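PDB 2CUL: glucose-inhibited division protein A-related protein, probable oxidoreductase from Thermus thermophilus, which binds flavin-adenine dinucleotide in a Rossmann-type fold and is probably an oxidoreductase related to the glucose-inhibited division protein GidA. Local coordinates for residues 20-25 against 226-231; 39-44 against 66-71; 162-167 against 175-180. All blocks are in the same frame, centred on the assembly; numbering follows the deposited sequence.

Contact 1 (20-25 against 226-231); sequences FWLAQK and HLLHEL
Residues 20-25 and 226-231, which touch through Leu22, Lys25, Leu227 and Leu228, are the C-terminal ends of two helices. The axes of 20-24 and 226-230 come no closer than 10.5 Å and run in broadly the same direction, 38° apart. Leu22 and Leu228 are the residues whose CA atoms lie nearest, at 7.1 Å. Side chains span the gap. Leu22 does so with its two methyls. CD2 passes alongside Leu228, the two side chains running in opposite directions, and comes to 3.9 Å from Leu228 CG; it also reaches Leu227 CB. Leu22 CD1 rests on Leu227 CD1, 4.2 Å away. Lys25 adds only the aliphatic root of its chain, which meets Leu228 at about a right angle: Lys25 CG lies 3.5 Å from Leu228 CD1, and Lys25 CB 3.7 Å from Leu228 CD2. The Lys25 chain is bent at chi2 (-64°), which turns CD aside, and NZ ends up well clear of the leucines. Nearby, Trp21 packs on Ala224 of helix 213-230 and makes a cation-pi contact with Lys221, while Leu227 leans on Lys116 of strand 116-119. With no hydrogen bond or salt bridge between 20-25 and 226-231, the two helix ends meet through van der Waals contact between aliphatic groups, which imposes no polar geometry across it.

Contact 2 (39-44 against 66-71); sequences VMMPFL and RVWAFH. With FAD (flavin-adenine dinucleotide), chain B.
Phe43 and Leu44 form part of the FAD pocket beside the isoalloxazine, on a loop whose preceding residues, Val39 to Pro42, pack against the first turns of helix 67-79. Pro42 packs against two residues of that helix, Val67 and Phe70. Its CG lies 3.4 Å from Phe70 CD2, approaching the ring obliquely, and its CD sits 3.3 Å from Val67 O, a carbonyl already bonded to His71 N. Met40 O meets the edge of the Phe70 ring, in its plane. Met41 has CG anti to the backbone N (chi1 -175°); further bends in its chain carry CE to 3.5 Å from Trp68 CE3 and onto His71 CB. The loop follows strand 29-33 of the Rossmann-type fold, and Met40 also packs on Phe13 and Ala16 of helix 13-24, beside the glycine-rich turn that probably serves as the dinucleotide-binding motif. Beyond Pro42, Phe43 lays its ring over the flavin, with FAD C6 3.3 Å above the ring plane and over its centre; Arg140 makes a cation-pi contact with the same ring. An alanine in place of Phe43 would probably leave the flavin face over C5X, C6 and C7 without its aromatic cover and Arg140 without its pi partner. Leu44 N gives a weak hydrogen bond to FAD O4 (3.4 Å), and Tyr213 OH is hydrogen-bonded to both Phe43 N and Leu44 O.

Contact 3 (162-167 against 175-180); sequences EREGEV and GYRVRY. With FAD (flavin-adenine dinucleotide), chain B.
Arg163 CB sits over one face of the Tyr180 ring, 3.7 Å from its centroid in a CH-pi contact, while Val178 O and a water lie at the ring's edge. That water accepts from Tyr180 OH and donates to Glu164 O. Val167 CG2 covers a face of Tyr176 in the same way, offset toward the rim, and Val178 CG2 stands at the edge. Tyr176 OH is hydrogen-bonded to Leu141 N. Across the sheet, Glu164 OE2 takes two salt bridges from opposite faces of its carboxylate plane, Arg177 NH1 at 2.7 Å and Arg179 NE at 3.1 Å; two bonds on one oxygen should hold the carboxylate in place between the arginines. On the tyrosine side, FAD C7M lies 3.4 Å from Gly165 C, close against a residue with no side chain. Six backbone hydrogen bonds join the antiparallel strands of this beta hairpin, 160-167 and 176-183. Strand 160-167 is outermost in the four-stranded sheet, and strand 128-131 borders 176-183 on its other side.

Contacts 2 and 3 meet at the isoalloxazine of one FAD. Their centres are 18 Å apart, yet Phe43 CD1 lies 3.2 Å from Tyr176 OH and 3.5 Å from Val167 CG2, so the loop and the hairpin close up beside the dimethylbenzene end of the flavin. Contact 1 stands apart: its centre is 25 Å from that of contact 2 and 32 Å from that of contact 3, on the opposite side of the chain's centre from the latter. It does not touch the cofactor; the side chain of Trp21 is about 13 Å from the bound FAD. Along the chain, contact 1 encloses both others, pairing a helix near the N-terminus with the C-terminal one.

Contact 1 (20-25 against 226-231)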
loop_
_atom_site.group_PDB
_atom_site.type_symbol
_atom_site.label_atom_id
_atom_site.label_comp_id
_atom_site.label_asym_id
_atom_site.label_seq_id
_atom_site.Cartn_x
_atom_site.Cartn_y
_atom_site.Cartn_z
ATOM N N PHE A 20 8.207 -7.587 1.630
ATOM C CA PHE A 20 9.615 -7.881 1.855
ATOM C C PHE A 20 9.858 -8.884 2.977
ATOM O O PHE A 20 10.516 -9.901 2.769
ATOM C CB PHE A 20 10.379 -6.590 2.159
ATOM C CG PHE A 20 11.836 -6.805 2.453
ATOM C CD1 PHE A 20 12.742 -7.023 1.423
ATOM C CD2 PHE A 20 12.298 -6.812 3.766
ATOM C CE1 PHE A 20 14.093 -7.247 1.694
ATOM C CE2 PHE A 20 13.645 -7.037 4.049
ATOM C CZ PHE A 20 14.543 -7.254 3.009
ATOM N N TRP A 21 9.331 -8.603 4.166
ATOM C CA TRP A 21 9.534 -9.498 5.296
ATOM C C TRP A 21 8.816 -10.832 5.161
ATOM O O TRP A 21 9.313 -11.855 5.632
ATOM C CB TRP A 21 9.132 -8.810 6.603
ATOM C CG TRP A 21 10.041 -7.674 6.938
ATOM C CD1 TRP A 21 9.837 -6.351 6.663
ATOM C CD2 TRP A 21 11.338 -7.765 7.538
ATOM N NE1 TRP A 21 10.929 -5.614 7.052
ATOM C CE2 TRP A 21 11.866 -6.456 7.592
ATOM C CE3 TRP A 21 12.109 -8.825 8.034
ATOM C CZ2 TRP A 21 13.131 -6.178 8.122
ATOM C CZ3 TRP A 21 13.371 -8.548 8.562
ATOM C CH2 TRP A 21 13.867 -7.234 8.601
ATOM N N LEU A 22 7.653 -10.833 4.519
ATOM C CA LEU A 22 6.927 -12.080 4.333
ATOM C C LEU A 22 7.733 -12.972 3.402
ATOM O O LEU A 22 7.906 -14.164 3.660
ATOM C CB LEU A 22 5.545 -11.822 3.724
ATOM C CG LEU A 22 4.492 -11.213 4.655
ATOM C CD1 LEU A 22 3.227 -10.913 3.867
ATOM C CD2 LEU A 22 4.194 -12.182 5.799
ATOM N N ALA A 23 8.240 -12.381 2.323
ATOM C CA ALA A 23 9.019 -13.126 1.343
ATOM C C ALA A 23 10.312 -13.677 1.938
ATOM O O ALA A 23 10.755 -14.768 1.570
ATOM C CB ALA A 23 9.321 -12.241 0.142
ATOM N N GLN A 24 10.913 -12.926 2.857
ATOM C CA GLN A 24 12.145 -13.357 3.509
ATOM C C GLN A 24 11.901 -14.666 4.251
ATOM O O GLN A 24 12.817 -15.474 4.421
ATOM C CB GLN A 24 12.627 -12.297 4.505
ATOM C CG GLN A 24 13.108 -11.003 3.874
ATOM C CD GLN A 24 14.352 -11.195 3.033
ATOM O OE1 GLN A 24 15.385 -11.647 3.526
ATOM N NE2 GLN A 24 14.261 -10.850 1.755
ATOM N N LYS A 25 10.659 -14.869 4.685
ATOM C CA LYS A 25 10.275 -16.070 5.419
ATOM C C LYS A 25 9.652 -17.158 4.546
ATOM O O LYS A 25 9.131 -18.151 5.056
ATOM C CB LYS A 25 9.313 -15.704 6.553
ATOM C CG LYS A 25 9.956 -14.871 7.654
ATOM C CD LYS A 25 11.046 -15.657 8.372
ATOM C CE LYS A 25 11.758 -14.810 9.417
ATOM N NZ LYS A 25 12.504 -13.669 8.809
ATOM N N HIS A 226 2.881 -10.290 12.235
ATOM C CA HIS A 226 1.596 -10.791 12.702
ATOM C C HIS A 226 1.090 -11.914 11.798
ATOM O O HIS A 226 0.658 -12.965 12.278
ATOM C CB HIS A 226 0.552 -9.672 12.740
ATOM C CG HIS A 226 -0.842 -10.167 12.977
ATOM N ND1 HIS A 226 -1.235 -10.736 14.169
ATOM C CD2 HIS A 226 -1.918 -10.230 12.158
ATOM C CE1 HIS A 226 -2.492 -11.129 14.074
ATOM N NE2 HIS A 226 -2.931 -10.835 12.864
ATOM N N LEU A 227 1.145 -11.690 10.489
ATOM C CA LEU A 227 0.682 -12.682 9.527
ATOM C C LEU A 227 1.498 -13.967 9.595
ATOM O O LEU A 227 0.962 -15.061 9.407
ATOM C CB LEU A 227 0.730 -12.108 8.109
ATOM C CG LEU A 227 -0.245 -10.957 7.835
ATOM C CD1 LEU A 227 -0.021 -10.396 6.440
ATOM C CD2 LEU A 227 -1.675 -11.464 7.988
ATOM N N LEU A 228 2.795 -13.835 9.852
ATOM C CA LEU A 228 3.661 -15.004 9.949
ATOM C C LEU A 228 3.224 -15.856 11.133
ATOM O O LEU A 228 3.313 -17.085 11.099
ATOM C CB LEU A 228 5.118 -14.575 10.120
ATOM C CG LEU A 228 5.765 -14.037 8.843
ATOM C CD1 LEU A 228 7.130 -13.434 9.152
ATOM C CD2 LEU A 228 5.894 -15.173 7.836
ATOM N N HIS A 229 2.749 -15.191 12.178
ATOM C CA HIS A 229 2.280 -15.872 13.374
ATOM C C HIS A 229 0.954 -16.567 13.073
ATOM O O HIS A 229 0.730 -17.703 13.486
ATOM C CB HIS A 229 2.102 -14.860 14.510
ATOM C CG HIS A 229 1.582 -15.457 15.780
ATOM N ND1 HIS A 229 0.331 -16.028 15.877
ATOM C CD2 HIS A 229 2.143 -15.570 17.007
ATOM C CE1 HIS A 229 0.144 -16.465 17.110
ATOM N NE2 HIS A 229 1.228 -16.200 17.815
ATOM N N GLU A 230 0.084 -15.879 12.339
ATOM C CA GLU A 230 -1.225 -16.416 11.983
ATOM C C GLU A 230 -1.140 -17.634 11.072
ATOM O O GLU A 230 -1.960 -18.548 11.164
ATOM C CB GLU A 230 -2.070 -15.336 11.304
ATOM C CG GLU A 230 -2.473 -14.203 12.229
ATOM C CD GLU A 230 -3.359 -14.675 13.365
ATOM O OE1 GLU A 230 -4.467 -15.176 13.082
ATOM O OE2 GLU A 230 -2.947 -14.547 14.538
ATOM N N LEU A 231 -0.150 -17.642 10.188
ATOM C CA LEU A 231 0.033 -18.749 9.260
ATOM C C LEU A 231 0.548 -19.993 9.973
ATOM O O LEU A 231 -0.091 -21.057 9.832
ATOM C CB LEU A 231 1.001 -18.342 8.147
ATOM C CG LEU A 231 0.518 -17.163 7.303
ATOM C CD1 LEU A 231 1.543 -16.834 6.232
ATOM C CD2 LEU A 231 -0.821 -17.508 6.676
#

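Contact 2 (39-44 against 66-71)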
loop_
_atom_site.group_PDB
_atom_site.type_symbol
_atom_site.label_atom_id
_atom_site.label_comp_id
_atom_site.label_asym_id
_atom_site.label_seq_id
_atom_site.Cartn_x
_atom_site.Cartn_y
_atom_site.Cartn_z
ATOM N N VAL A 39 6.378 2.162 -7.941
ATOM C CA VAL A 39 6.709 1.322 -6.793
ATOM C C VAL A 39 7.653 2.043 -5.833
ATOM O O VAL A 39 8.722 2.492 -6.228
ATOM C CB VAL A 39 7.384 0.004 -7.246
ATOM C CG1 VAL A 39 7.926 -0.757 -6.047
ATOM C CG2 VAL A 39 6.385 -0.848 -8.000
ATOM N N MET A 40 7.251 2.156 -4.571
ATOM C CA MET A 40 8.087 2.805 -3.562
ATOM C C MET A 40 8.548 4.211 -3.935
ATOM O O MET A 40 9.653 4.619 -3.575
ATOM C CB MET A 40 9.313 1.934 -3.277
ATOM C CG MET A 40 9.016 0.664 -2.518
ATOM S SD MET A 40 8.704 1.000 -0.782
ATOM C CE MET A 40 10.399 1.224 -0.174
ATOM N N MET A 41 7.705 4.954 -4.641
ATOM C CA MET A 41 8.044 6.317 -5.033
ATOM C C MET A 41 7.888 7.259 -3.842
ATOM O O MET A 41 6.842 7.288 -3.202
ATOM C CB MET A 41 7.123 6.791 -6.162
ATOM C CG MET A 41 7.477 8.169 -6.718
ATOM S SD MET A 41 9.085 8.186 -7.542
ATOM C CE MET A 41 8.652 7.323 -9.080
ATOM N N PRO A 42 8.934 8.031 -3.520
ATOM C CA PRO A 42 8.833 8.957 -2.388
ATOM C C PRO A 42 8.209 10.282 -2.810
ATOM O O PRO A 42 7.972 10.533 -3.995
ATOM C CB PRO A 42 10.293 9.186 -1.974
ATOM C CG PRO A 42 11.088 8.117 -2.714
ATOM C CD PRO A 42 10.326 7.932 -3.991
ATOM N N PHE A 43 7.937 11.118 -1.818
ATOM C CA PHE A 43 7.456 12.468 -2.054
ATOM C C PHE A 43 8.809 13.170 -1.935
ATOM O O PHE A 43 9.487 13.381 -2.940
ATOM C CB PHE A 43 6.492 12.895 -0.949
ATOM C CG PHE A 43 5.089 12.381 -1.136
ATOM C CD1 PHE A 43 4.192 13.053 -1.961
ATOM C CD2 PHE A 43 4.659 11.238 -0.472
ATOM C CE1 PHE A 43 2.879 12.597 -2.117
ATOM C CE2 PHE A 43 3.350 10.773 -0.619
ATOM C CZ PHE A 43 2.459 11.455 -1.443
ATOM N N LEU A 44 9.225 13.496 -0.714
ATOM C CA LEU A 44 10.542 14.098 -0.519
ATOM C C LEU A 44 11.542 12.956 -0.343
ATOM O O LEU A 44 11.174 11.851 0.065
ATOM C CB LEU A 44 10.571 14.979 0.731
ATOM C CG LEU A 44 9.832 16.315 0.682
ATOM C CD1 LEU A 44 10.002 17.011 2.018
ATOM C CD2 LEU A 44 10.379 17.173 -0.448
ATOM N N ARG A 66 17.960 11.499 -5.692
ATOM C CA ARG A 66 16.893 11.483 -6.694
ATOM C C ARG A 66 15.781 10.526 -6.285
ATOM O O ARG A 66 16.001 9.324 -6.171
ATOM C CB ARG A 66 17.451 11.062 -8.052
ATOM C CG ARG A 66 18.469 12.033 -8.630
ATOM C CD ARG A 66 19.066 11.466 -9.903
ATOM N NE ARG A 66 19.693 10.173 -9.645
ATOM C CZ ARG A 66 20.190 9.373 -10.584
ATOM N NH1 ARG A 66 20.140 9.727 -11.864
ATOM N NH2 ARG A 66 20.730 8.210 -10.242
ATOM N N VAL A 67 14.581 11.051 -6.077
ATOM C CA VAL A 67 13.473 10.197 -5.666
ATOM C C VAL A 67 13.119 9.110 -6.683
ATOM O O VAL A 67 12.742 8.007 -6.292
ATOM C CB VAL A 67 12.215 11.028 -5.325
ATOM C CG1 VAL A 67 12.514 11.932 -4.138
ATOM C CG2 VAL A 67 11.773 11.845 -6.527
ATOM N N TRP A 68 13.251 9.393 -7.977
ATOM C CA TRP A 68 12.936 8.362 -8.965
ATOM C C TRP A 68 13.926 7.210 -8.848
ATOM O O TRP A 68 13.555 6.050 -9.000
ATOM C CB TRP A 68 12.965 8.913 -10.397
ATOM C CG TRP A 68 12.636 7.850 -11.443
ATOM C CD1 TRP A 68 13.466 6.864 -11.910
ATOM C CD2 TRP A 68 11.381 7.654 -12.099
ATOM N NE1 TRP A 68 12.803 6.069 -12.813
ATOM C CE2 TRP A 68 11.520 6.532 -12.948
ATOM C CE3 TRP A 68 10.148 8.319 -12.050
ATOM C CZ2 TRP A 68 10.472 6.061 -13.744
ATOM C CZ3 TRP A 68 9.108 7.852 -12.841
ATOM C CH2 TRP A 68 9.276 6.731 -13.678
ATOM N N ALA A 69 15.187 7.533 -8.578
ATOM C CA ALA A 69 16.217 6.511 -8.434
ATOM C C ALA A 69 15.928 5.642 -7.214
ATOM O O ALA A 69 16.178 4.435 -7.227
ATOM C CB ALA A 69 17.591 7.163 -8.310
ATOM N N PHE A 70 15.402 6.256 -6.153
ATOM C CA PHE A 70 15.060 5.504 -4.950
ATOM C C PHE A 70 13.986 4.492 -5.349
ATOM O O PHE A 70 14.054 3.318 -4.989
ATOM C CB PHE A 70 14.516 6.438 -3.862
ATOM C CG PHE A 70 14.126 5.727 -2.593
ATOM C CD1 PHE A 70 15.046 5.556 -1.566
ATOM C CD2 PHE A 70 12.843 5.209 -2.438
ATOM C CE1 PHE A 70 14.697 4.878 -0.397
ATOM C CE2 PHE A 70 12.482 4.528 -1.274
ATOM C CZ PHE A 70 13.411 4.362 -0.254
ATOM N N HIS A 71 12.993 4.960 -6.099
ATOM C CA HIS A 71 11.925 4.090 -6.572
ATOM C C HIS A 71 12.504 2.912 -7.357
ATOM O O HIS A 71 12.130 1.764 -7.134
ATOM C CB HIS A 71 10.954 4.874 -7.470
ATOM C CG HIS A 71 10.456 4.089 -8.646
ATOM N ND1 HIS A 71 10.935 4.278 -9.925
ATOM C CD2 HIS A 71 9.554 3.082 -8.728
ATOM C CE1 HIS A 71 10.351 3.420 -10.743
ATOM N NE2 HIS A 71 9.510 2.683 -10.042
HETATM P PA FAD B . 2.187 4.748 -0.823
HETATM O O1A FAD B . 1.590 5.951 -1.423
HETATM O O2A FAD B . 3.654 4.694 -0.589
HETATM O O5B FAD B . 1.809 3.474 -1.705
HETATM C C5B FAD B . 0.453 3.249 -2.097
HETATM C C4B FAD B . 0.519 2.357 -3.331
HETATM O O4B FAD B . -0.794 1.839 -3.542
HETATM C C3B FAD B . 0.913 3.090 -4.629
HETATM O O3B FAD B . 1.943 2.422 -5.324
HETATM C C2B FAD B . -0.380 3.153 -5.388
HETATM O O2B FAD B . -0.270 3.306 -6.784
HETATM C C1B FAD B . -1.055 1.861 -4.938
HETATM N N9A FAD B . -2.504 1.821 -5.120
HETATM C C8A FAD B . -3.432 2.681 -4.580
HETATM N N7A FAD B . -4.673 2.370 -4.936
HETATM C C5A FAD B . -4.533 1.256 -5.741
HETATM C C6A FAD B . -5.481 0.459 -6.425
HETATM N N6A FAD B . -6.784 0.677 -6.395
HETATM N N1A FAD B . -5.000 -0.611 -7.163
HETATM C C2A FAD B . -3.648 -0.862 -7.213
HETATM N N3A FAD B . -2.692 -0.132 -6.579
HETATM C C4A FAD B . -3.186 0.912 -5.861
HETATM N N1 FAD B . 6.301 10.992 4.594
HETATM C C2 FAD B . 7.649 11.252 4.688
HETATM O O2 FAD B . 8.360 10.608 5.420
HETATM N N3 FAD B . 8.187 12.288 3.909
HETATM C C4 FAD B . 7.453 13.075 3.048
HETATM O O4 FAD B . 7.999 13.982 2.383
HETATM C C4X FAD B . 6.071 12.811 2.955
HETATM N N5 FAD B . 5.265 13.568 2.116
HETATM C C5X FAD B . 3.909 13.314 2.021
HETATM C C6 FAD B . 3.121 14.089 1.171
HETATM C C7 FAD B . 1.737 13.873 1.027
HETATM C C7M FAD B . 0.947 14.746 0.085
HETATM C C8 FAD B . 1.131 12.812 1.790
HETATM C C8M FAD B . -0.340 12.508 1.689
HETATM C C9 FAD B . 1.916 12.020 2.663
HETATM C C9A FAD B . 3.311 12.246 2.801
HETATM N N10 FAD B . 4.149 11.464 3.673
HETATM C C10 FAD B . 5.524 11.748 3.751
HETATM C "C1'" FAD B . 3.590 10.344 4.532
HETATM C "C2'" FAD B . 3.872 8.879 4.131
HETATM O "O2'" FAD B . 5.193 8.550 4.470
HETATM C "C3'" FAD B . 3.656 8.618 2.626
HETATM O "O3'" FAD B . 2.319 8.929 2.236
HETATM C "C4'" FAD B . 3.893 7.146 2.230
HETATM O "O4'" FAD B . 3.978 7.008 0.814
HETATM C "C5'" FAD B . 2.746 6.286 2.796
HETATM O "O5'" FAD B . 2.980 4.904 2.476
HETATM P P FAD B . 1.834 3.940 1.956
HETATM O O1P FAD B . 2.494 2.633 1.808
HETATM O O2P FAD B . 0.640 3.987 2.866
HETATM O O3P FAD B . 1.392 4.522 0.562
#

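Contact 3 (162-167 against 175-180)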
loop_
_atom_site.group_PDB
_atom_site.type_symbol
_atom_site.label_atom_id
_atom_site.label_comp_id
_atom_site.label_asym_id
_atom_site.label_seq_id
_atom_site.Cartn_x
_atom_site.Cartn_y
_atom_site.Cartn_z
ATOM N N GLU A 162 -11.315 12.219 6.686
ATOM C CA GLU A 162 -10.488 13.022 5.796
ATOM C C GLU A 162 -9.143 13.377 6.405
ATOM O O GLU A 162 -9.052 13.739 7.580
ATOM C CB GLU A 162 -11.221 14.307 5.404
ATOM C CG GLU A 162 -12.440 14.080 4.529
ATOM C CD GLU A 162 -13.049 15.377 4.036
ATOM O OE1 GLU A 162 -12.336 16.158 3.371
ATOM O OE2 GLU A 162 -14.243 15.614 4.314
ATOM N N ARG A 163 -8.097 13.269 5.592
ATOM C CA ARG A 163 -6.740 13.587 6.016
ATOM C C ARG A 163 -6.075 14.410 4.920
ATOM O O ARG A 163 -6.595 14.516 3.806
ATOM C CB ARG A 163 -5.935 12.306 6.254
ATOM C CG ARG A 163 -6.424 11.455 7.422
ATOM C CD ARG A 163 -6.292 12.202 8.734
ATOM N NE ARG A 163 -6.626 11.370 9.887
ATOM C CZ ARG A 163 -6.719 11.829 11.132
ATOM N NH1 ARG A 163 -6.506 13.115 11.383
ATOM N NH2 ARG A 163 -7.027 11.008 12.127
ATOM N N GLU A 164 -4.930 15.003 5.238
ATOM C CA GLU A 164 -4.214 15.806 4.258
ATOM C C GLU A 164 -2.712 15.723 4.459
ATOM O O GLU A 164 -2.223 15.682 5.588
ATOM C CB GLU A 164 -4.649 17.273 4.344
ATOM C CG GLU A 164 -3.979 18.168 3.305
ATOM C CD GLU A 164 -4.374 19.629 3.435
ATOM O OE1 GLU A 164 -3.953 20.280 4.414
ATOM O OE2 GLU A 164 -5.110 20.124 2.557
ATOM N N GLY A 165 -1.988 15.685 3.345
ATOM C CA GLY A 165 -0.542 15.646 3.395
ATOM C C GLY A 165 -0.057 16.801 2.543
ATOM O O GLY A 165 -0.815 17.333 1.733
ATOM N N GLU A 166 1.196 17.203 2.716
ATOM C CA GLU A 166 1.728 18.306 1.933
ATOM C C GLU A 166 3.196 18.118 1.575
ATOM O O GLU A 166 3.963 17.519 2.329
ATOM C CB GLU A 166 1.548 19.624 2.698
ATOM C CG GLU A 166 2.202 20.827 2.033
ATOM C CD GLU A 166 1.920 22.125 2.764
ATOM O OE1 GLU A 166 2.019 22.143 4.008
ATOM O OE2 GLU A 166 1.608 23.131 2.092
ATOM N N VAL A 167 3.569 18.628 0.406
ATOM C CA VAL A 167 4.945 18.573 -0.067
ATOM C C VAL A 167 5.401 20.019 -0.210
ATOM O O VAL A 167 4.744 20.816 -0.874
ATOM C CB VAL A 167 5.058 17.890 -1.448
ATOM C CG1 VAL A 167 6.492 17.958 -1.951
ATOM C CG2 VAL A 167 4.603 16.448 -1.353
ATOM N N GLY A 175 5.213 23.210 -4.732
ATOM C CA GLY A 175 4.646 22.555 -3.570
ATOM C C GLY A 175 3.201 22.195 -3.842
ATOM O O GLY A 175 2.571 22.783 -4.718
ATOM N N TYR A 176 2.672 21.223 -3.108
ATOM C CA TYR A 176 1.286 20.823 -3.303
ATOM C C TYR A 176 0.740 20.081 -2.093
ATOM O O TYR A 176 1.491 19.683 -1.202
ATOM C CB TYR A 176 1.153 19.967 -4.575
ATOM C CG TYR A 176 1.809 18.598 -4.534
ATOM C CD1 TYR A 176 1.137 17.491 -4.013
ATOM C CD2 TYR A 176 3.087 18.400 -5.059
ATOM C CE1 TYR A 176 1.719 16.220 -4.023
ATOM C CE2 TYR A 176 3.680 17.133 -5.072
ATOM C CZ TYR A 176 2.988 16.047 -4.556
ATOM O OH TYR A 176 3.552 14.792 -4.599
ATOM N N ARG A 177 -0.576 19.921 -2.063
ATOM C CA ARG A 177 -1.242 19.218 -0.975
ATOM C C ARG A 177 -2.092 18.100 -1.554
ATOM O O ARG A 177 -2.570 18.192 -2.687
ATOM C CB ARG A 177 -2.156 20.172 -0.195
ATOM C CG ARG A 177 -1.435 21.165 0.696
ATOM C CD ARG A 177 -2.410 22.143 1.349
ATOM N NE ARG A 177 -3.082 23.000 0.372
ATOM C CZ ARG A 177 -4.333 22.835 -0.048
ATOM N NH1 ARG A 177 -5.073 21.837 0.420
ATOM N NH2 ARG A 177 -4.847 23.672 -0.940
ATOM N N VAL A 178 -2.268 17.036 -0.780
ATOM C CA VAL A 178 -3.112 15.932 -1.207
ATOM C C VAL A 178 -4.102 15.598 -0.097
ATOM O O VAL A 178 -3.705 15.208 1.003
ATOM C CB VAL A 178 -2.310 14.646 -1.522
ATOM C CG1 VAL A 178 -3.282 13.502 -1.821
ATOM C CG2 VAL A 178 -1.399 14.866 -2.719
ATOM N N ARG A 179 -5.387 15.785 -0.375
ATOM C CA ARG A 179 -6.415 15.440 0.590
ATOM C C ARG A 179 -6.859 14.040 0.199
ATOM O O ARG A 179 -7.084 13.755 -0.980
ATOM C CB ARG A 179 -7.583 16.426 0.527
ATOM C CG ARG A 179 -7.235 17.791 1.092
ATOM C CD ARG A 179 -8.467 18.662 1.250
ATOM N NE ARG A 179 -8.144 19.954 1.850
ATOM C CZ ARG A 179 -9.040 20.896 2.124
ATOM N NH1 ARG A 179 -10.323 20.691 1.852
ATOM N NH2 ARG A 179 -8.657 22.043 2.669
ATOM N N TYR A 180 -6.963 13.160 1.183
ATOM C CA TYR A 180 -7.339 11.787 0.909
ATOM C C TYR A 180 -8.190 11.224 2.027
ATOM O O TYR A 180 -8.398 11.870 3.057
ATOM C CB TYR A 180 -6.072 10.939 0.738
ATOM C CG TYR A 180 -5.229 10.848 1.993
ATOM C CD1 TYR A 180 -5.380 9.784 2.881
ATOM C CD2 TYR A 180 -4.310 11.850 2.317
ATOM C CE1 TYR A 180 -4.641 9.715 4.062
ATOM C CE2 TYR A 180 -3.566 11.790 3.499
ATOM C CZ TYR A 180 -3.737 10.721 4.364
ATOM O OH TYR A 180 -3.014 10.660 5.536
HETATM P PA FAD B . 2.187 4.748 -0.823
HETATM O O1A FAD B . 1.590 5.951 -1.423
HETATM O O2A FAD B . 3.654 4.694 -0.589
HETATM O O5B FAD B . 1.809 3.474 -1.705
HETATM C C5B FAD B . 0.453 3.249 -2.097
HETATM C C4B FAD B . 0.519 2.357 -3.331
HETATM O O4B FAD B . -0.794 1.839 -3.542
HETATM C C3B FAD B . 0.913 3.090 -4.629
HETATM O O3B FAD B . 1.943 2.422 -5.324
HETATM C C2B FAD B . -0.380 3.153 -5.388
HETATM O O2B FAD B . -0.270 3.306 -6.784
HETATM C C1B FAD B . -1.055 1.861 -4.938
HETATM N N9A FAD B . -2.504 1.821 -5.120
HETATM C C8A FAD B . -3.432 2.681 -4.580
HETATM N N7A FAD B . -4.673 2.370 -4.936
HETATM C C5A FAD B . -4.533 1.256 -5.741
HETATM C C6A FAD B . -5.481 0.459 -6.425
HETATM N N6A FAD B . -6.784 0.677 -6.395
HETATM N N1A FAD B . -5.000 -0.611 -7.163
HETATM C C2A FAD B . -3.648 -0.862 -7.213
HETATM N N3A FAD B . -2.692 -0.132 -6.579
HETATM C C4A FAD B . -3.186 0.912 -5.861
HETATM N N1 FAD B . 6.301 10.992 4.594
HETATM C C2 FAD B . 7.649 11.252 4.688
HETATM O O2 FAD B . 8.360 10.608 5.420
HETATM N N3 FAD B . 8.187 12.288 3.909
HETATM C C4 FAD B . 7.453 13.075 3.048
HETATM O O4 FAD B . 7.999 13.982 2.383
HETATM C C4X FAD B . 6.071 12.811 2.955
HETATM N N5 FAD B . 5.265 13.568 2.116
HETATM C C5X FAD B . 3.909 13.314 2.021
HETATM C C6 FAD B . 3.121 14.089 1.171
HETATM C C7 FAD B . 1.737 13.873 1.027
HETATM C C7M FAD B . 0.947 14.746 0.085
HETATM C C8 FAD B . 1.131 12.812 1.790
HETATM C C8M FAD B . -0.340 12.508 1.689
HETATM C C9 FAD B . 1.916 12.020 2.663
HETATM C C9A FAD B . 3.311 12.246 2.801
HETATM N N10 FAD B . 4.149 11.464 3.673
HETATM C C10 FAD B . 5.524 11.748 3.751
HETATM C "C1'" FAD B . 3.590 10.344 4.532
HETATM C "C2'" FAD B . 3.872 8.879 4.131
HETATM O "O2'" FAD B . 5.193 8.550 4.470
HETATM C "C3'" FAD B . 3.656 8.618 2.626
HETATM O "O3'" FAD B . 2.319 8.929 2.236
HETATM C "C4'" FAD B . 3.893 7.146 2.230
HETATM O "O4'" FAD B . 3.978 7.008 0.814
HETATM C "C5'" FAD B . 2.746 6.286 2.796
HETATM O "O5'" FAD B . 2.980 4.904 2.476
HETATM P P FAD B . 1.834 3.940 1.956
HETATM O O1P FAD B . 2.494 2.633 1.808
HETATM O O2P FAD B . 0.640 3.987 2.866
HETATM O O3P FAD B . 1.392 4.522 0.562
HETATM O O HOH W 1 -1.583 12.718 6.397
#